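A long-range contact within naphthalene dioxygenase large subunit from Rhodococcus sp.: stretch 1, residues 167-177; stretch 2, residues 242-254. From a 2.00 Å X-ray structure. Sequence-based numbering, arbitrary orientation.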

# COMPACT_ATOMS: atom_id res chain seq x y z
N GLU A 167 40.88 1.13 -0.53
CA GLU A 167 41.83 2.18 -0.12
C GLU A 167 42.03 3.24 -1.20
O GLU A 167 42.13 4.42 -0.87
N ASP A 168 42.09 2.83 -2.46
CA ASP A 168 42.14 3.79 -3.58
C ASP A 168 40.82 4.60 -3.67
O ASP A 168 40.83 5.82 -3.92
N TYR A 169 39.71 3.91 -3.46
CA TYR A 169 38.39 4.55 -3.52
C TYR A 169 38.22 5.63 -2.45
O TYR A 169 37.66 6.71 -2.71
N LEU A 170 38.69 5.35 -1.24
CA LEU A 170 38.63 6.32 -0.17
C LEU A 170 39.66 7.42 -0.44
O LEU A 170 39.38 8.63 -0.28
N GLY A 171 40.85 7.01 -0.92
CA GLY A 171 41.88 7.96 -1.28
C GLY A 171 42.21 8.92 -0.14
O GLY A 171 42.45 8.50 1.00
N ASP A 172 42.21 10.22 -0.46
CA ASP A 172 42.61 11.25 0.48
C ASP A 172 41.65 11.37 1.67
O ASP A 172 42.01 11.91 2.72
N LEU A 173 40.43 10.86 1.50
CA LEU A 173 39.47 10.83 2.60
C LEU A 173 39.98 10.05 3.81
O LEU A 173 39.60 10.38 4.94
N LYS A 174 40.86 9.07 3.60
CA LYS A 174 41.41 8.28 4.70
C LYS A 174 42.01 9.14 5.82
O LYS A 174 41.85 8.81 7.01
N PHE A 175 42.70 10.22 5.45
CA PHE A 175 43.28 11.19 6.40
C PHE A 175 42.26 11.70 7.43
O PHE A 175 42.57 11.84 8.61
N TYR A 176 41.05 11.95 6.97
CA TYR A 176 39.97 12.50 7.79
C TYR A 176 39.19 11.41 8.51
O TYR A 176 38.81 11.59 9.65
N LEU A 177 38.95 10.30 7.84
CA LEU A 177 38.32 9.15 8.51
C LEU A 177 39.11 8.73 9.75
O LEU A 177 38.52 8.40 10.79
N HIS A 242 35.67 23.48 4.60
CA HIS A 242 34.81 22.70 3.66
C HIS A 242 35.76 21.94 2.70
O HIS A 242 36.49 22.58 1.93
N ILE A 243 35.78 20.60 2.76
CA ILE A 243 36.82 19.80 2.10
C ILE A 243 36.27 18.69 1.22
O ILE A 243 35.37 17.95 1.62
N HIS A 244 36.80 18.55 0.02
CA HIS A 244 36.39 17.40 -0.76
C HIS A 244 37.56 16.74 -1.40
O HIS A 244 38.64 17.31 -1.52
N THR A 245 37.28 15.55 -1.88
CA THR A 245 38.27 14.58 -2.29
C THR A 245 37.77 14.03 -3.65
O THR A 245 36.69 14.40 -4.07
N GLY A 246 38.54 13.18 -4.32
CA GLY A 246 38.02 12.49 -5.50
C GLY A 246 36.96 11.46 -5.10
O GLY A 246 36.71 11.28 -3.91
N HIS A 247 36.33 10.80 -6.07
CA HIS A 247 35.23 9.83 -5.81
C HIS A 247 34.02 10.38 -5.02
O HIS A 247 33.33 9.63 -4.28
N GLY A 248 33.73 11.66 -5.21
CA GLY A 248 32.50 12.21 -4.65
C GLY A 248 32.50 12.46 -3.15
O GLY A 248 31.49 12.94 -2.63
N HIS A 249 33.62 12.19 -2.46
CA HIS A 249 33.62 12.30 -0.99
C HIS A 249 33.85 13.73 -0.52
O HIS A 249 34.61 14.48 -1.15
N GLY A 250 33.22 14.11 0.59
CA GLY A 250 33.51 15.40 1.18
C GLY A 250 33.05 15.47 2.62
O GLY A 250 32.23 14.65 3.06
N LEU A 251 33.51 16.51 3.30
CA LEU A 251 33.19 16.76 4.71
C LEU A 251 33.36 18.23 5.07
O LEU A 251 33.99 18.99 4.33
N GLY A 252 32.82 18.61 6.21
CA GLY A 252 33.11 19.92 6.79
C GLY A 252 33.51 19.77 8.24
O GLY A 252 33.07 18.84 8.90
N ILE A 253 34.38 20.67 8.71
CA ILE A 253 34.84 20.69 10.08
C ILE A 253 34.62 22.10 10.62
O ILE A 253 35.08 23.10 10.02
N ILE A 254 33.89 22.19 11.73
CA ILE A 254 33.57 23.48 12.33
C ILE A 254 34.08 23.55 13.78
O ILE A 254 33.94 22.59 14.54

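The apolar centre of this contact is built from Leu173 and Tyr176 of the first stretch and Leu251, Ile243 and Ile253 of the second. All five direct their CA-to-CB bonds toward the opposing stretch. The strands 242-244 and 250-254 are paired by reciprocal backbone hydrogen bonds between Ile243 and Leu251 (N to O, 2.9 Å in each direction), which sets their side chains next to each other on the side that faces the helical segment.

Leu251, with chi1 p and chi2 t, reaches two partners. Its CD2 lies 3.7 Å from Leu173 CD2, and its CD1 lies 3.8 Å from Tyr176 CB. The same Leu251 CD2 also sits over one face of the Tyr176 ring, 4.3 Å from the centroid and 25° off the ring normal, a geometry consistent with a CH-pi contact. Tyr176 adopts chi1 m with chi2 at 101°, and its ring reaches across the strand pair, from Leu251 toward Ile243: Tyr176 CE1 approaches Ile243 CG2 at 3.9 Å, and Tyr176 CD2 approaches Ile253 CD1 at 4.2 Å. Both isoleucines have chi1 m and meet the ring obliquely. The phenol OH is hydrogen-bonded elsewhere in the structure, so the ring can pack against aliphatic groups without leaving its polar end unsatisfied.

Leu173 links this cluster to the turn. Its chi1 of -141° and chi2 of -120° both fall between the usual wells, yet the side chain is buried and well packed, with CG 3.7 Å from His249 CB and CB 4.1 Å from Thr245 CG2. Thr245, also off-rotamer at chi1 -110°, points toward the first stretch; its OG1 is 3.5 Å from both Asp172 CB and Leu173 N. That backbone N is already hydrogen-bonded to Leu170 O at 3.0 Å.

Beyond Leu173, the contact becomes polar and aromatic. The type I' turn from Gly246 to His249 carries two histidines, both chi1 m, whose CA-to-CB bonds both point toward the first stretch. His249 NE2 donates to Tyr169 O at 2.9 Å, with an N-H...O angle of 146°; the acceptor lies near the plane of the imidazole, as suits an N-H that lies in the ring plane. ND1 of His249 is hydrogen-bonded elsewhere in the structure. The same imidazole turns its edge to the face of the Tyr169 ring, with centroids 5.1 Å apart and planes at 81°. Tyr169, at chi1 t, thus engages His249 through both its carbonyl and its ring.

His247 occupies the more exposed margin. Tyr169 CA lies over one face of its ring, 4.1 Å from the centroid and 14° off the normal, while the two aromatic rings meet obliquely, with planes at 41°. His247 CD2 comes within 3.1 Å of Tyr169 O, and its NE2 is 3.4 Å from Asp168 O. The side-chain end of Asp168 leads away from the second stretch; what faces the imidazole here is backbone carbonyl oxygen, of Asp168 and Tyr169.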

# COMPACT_ATOMS: atom_id res chain seq x y z
CB GLU A 167 43.20 1.60 0.36
CG GLU A 167 43.08 0.65 1.56
CD GLU A 167 44.03 0.92 2.74
OE1 GLU A 167 44.92 1.83 2.66
OE2 GLU A 167 43.91 0.18 3.76
CB ASP A 168 42.42 3.05 -4.90
CG ASP A 168 43.90 2.65 -5.05
OD1 ASP A 168 44.74 2.96 -4.18
OD2 ASP A 168 44.31 1.99 -6.02
CB TYR A 169 37.32 3.47 -3.37
CG TYR A 169 35.88 3.94 -3.42
CD1 TYR A 169 35.26 4.19 -4.63
CD2 TYR A 169 35.16 4.10 -2.25
CE1 TYR A 169 33.90 4.60 -4.67
CE2 TYR A 169 33.82 4.52 -2.29
CZ TYR A 169 33.20 4.75 -3.50
OH TYR A 169 31.87 5.13 -3.55
CB LEU A 170 38.83 5.63 1.18
CG LEU A 170 37.75 4.59 1.53
CD1 LEU A 170 38.14 3.88 2.80
CD2 LEU A 170 36.32 5.17 1.63
CB ASP A 172 42.71 12.59 -0.23
CG ASP A 172 43.99 12.72 -1.08
OD1 ASP A 172 44.94 11.94 -0.91
OD2 ASP A 172 44.11 13.60 -1.96
CB LEU A 173 38.14 10.26 2.13
CG LEU A 173 36.80 10.82 2.62
CD1 LEU A 173 35.99 9.75 3.33
CD2 LEU A 173 36.83 12.14 3.40
CB LYS A 174 42.41 7.23 4.19
CG LYS A 174 41.73 6.18 3.28
CD LYS A 174 42.59 4.91 3.08
CE LYS A 174 43.93 5.19 2.38
NZ LYS A 174 43.70 5.97 1.11
CB PHE A 175 43.87 12.36 5.61
CG PHE A 175 44.48 13.46 6.47
CD1 PHE A 175 43.68 14.48 6.98
CD2 PHE A 175 45.84 13.49 6.72
CE1 PHE A 175 44.25 15.48 7.76
CE2 PHE A 175 46.41 14.50 7.48
CZ PHE A 175 45.61 15.49 8.01
CB TYR A 176 39.04 13.36 6.92
CG TYR A 176 39.79 14.50 6.29
CD1 TYR A 176 40.20 14.44 4.95
CD2 TYR A 176 40.13 15.63 7.04
CE1 TYR A 176 40.94 15.49 4.36
CE2 TYR A 176 40.86 16.67 6.47
CZ TYR A 176 41.25 16.61 5.13
OH TYR A 176 42.01 17.66 4.58
CB LEU A 177 38.18 7.97 7.56
CG LEU A 177 37.18 8.14 6.39
CD1 LEU A 177 37.27 6.89 5.49
CD2 LEU A 177 35.72 8.36 6.86
CB HIS A 242 33.96 23.70 2.86
CG HIS A 242 32.82 23.11 2.07
ND1 HIS A 242 31.58 22.86 2.61
CD2 HIS A 242 32.71 22.83 0.75
CE1 HIS A 242 30.76 22.41 1.68
NE2 HIS A 242 31.41 22.40 0.53
CB ILE A 243 37.75 19.13 3.15
CG1 ILE A 243 38.40 20.17 4.09
CG2 ILE A 243 38.77 18.17 2.47
CD1 ILE A 243 38.38 19.72 5.55
CB HIS A 244 35.29 17.72 -1.78
CG HIS A 244 35.76 18.44 -2.99
ND1 HIS A 244 35.77 19.81 -3.09
CD2 HIS A 244 36.23 17.98 -4.18
CE1 HIS A 244 36.21 20.16 -4.28
NE2 HIS A 244 36.49 19.07 -4.97
CB THR A 245 38.23 13.60 -1.11
OG1 THR A 245 39.43 13.70 -0.36
CG2 THR A 245 37.96 12.16 -1.47
CB HIS A 247 35.73 8.54 -5.14
CG HIS A 247 36.95 7.96 -5.76
ND1 HIS A 247 36.90 7.14 -6.86
CD2 HIS A 247 38.26 8.06 -5.44
CE1 HIS A 247 38.13 6.76 -7.20
NE2 HIS A 247 38.97 7.31 -6.35
CB HIS A 249 34.69 11.43 -0.33
CG HIS A 249 34.77 10.02 -0.82
ND1 HIS A 249 33.69 9.17 -0.81
CD2 HIS A 249 35.82 9.29 -1.27
CE1 HIS A 249 34.07 7.98 -1.24
NE2 HIS A 249 35.35 8.03 -1.55
CB LEU A 251 34.11 15.96 5.63
CG LEU A 251 35.60 16.29 5.72
CD1 LEU A 251 36.15 15.85 7.09
CD2 LEU A 251 36.40 15.66 4.57
CB ILE A 253 36.36 20.33 10.13
CG1 ILE A 253 36.63 19.04 9.35
CG2 ILE A 253 36.85 20.25 11.62
CD1 ILE A 253 38.09 18.57 9.33
CB ILE A 254 32.05 23.77 12.28
CG1 ILE A 254 31.55 23.81 10.84
CG2 ILE A 254 31.74 25.13 12.98
CD1 ILE A 254 30.00 23.95 10.69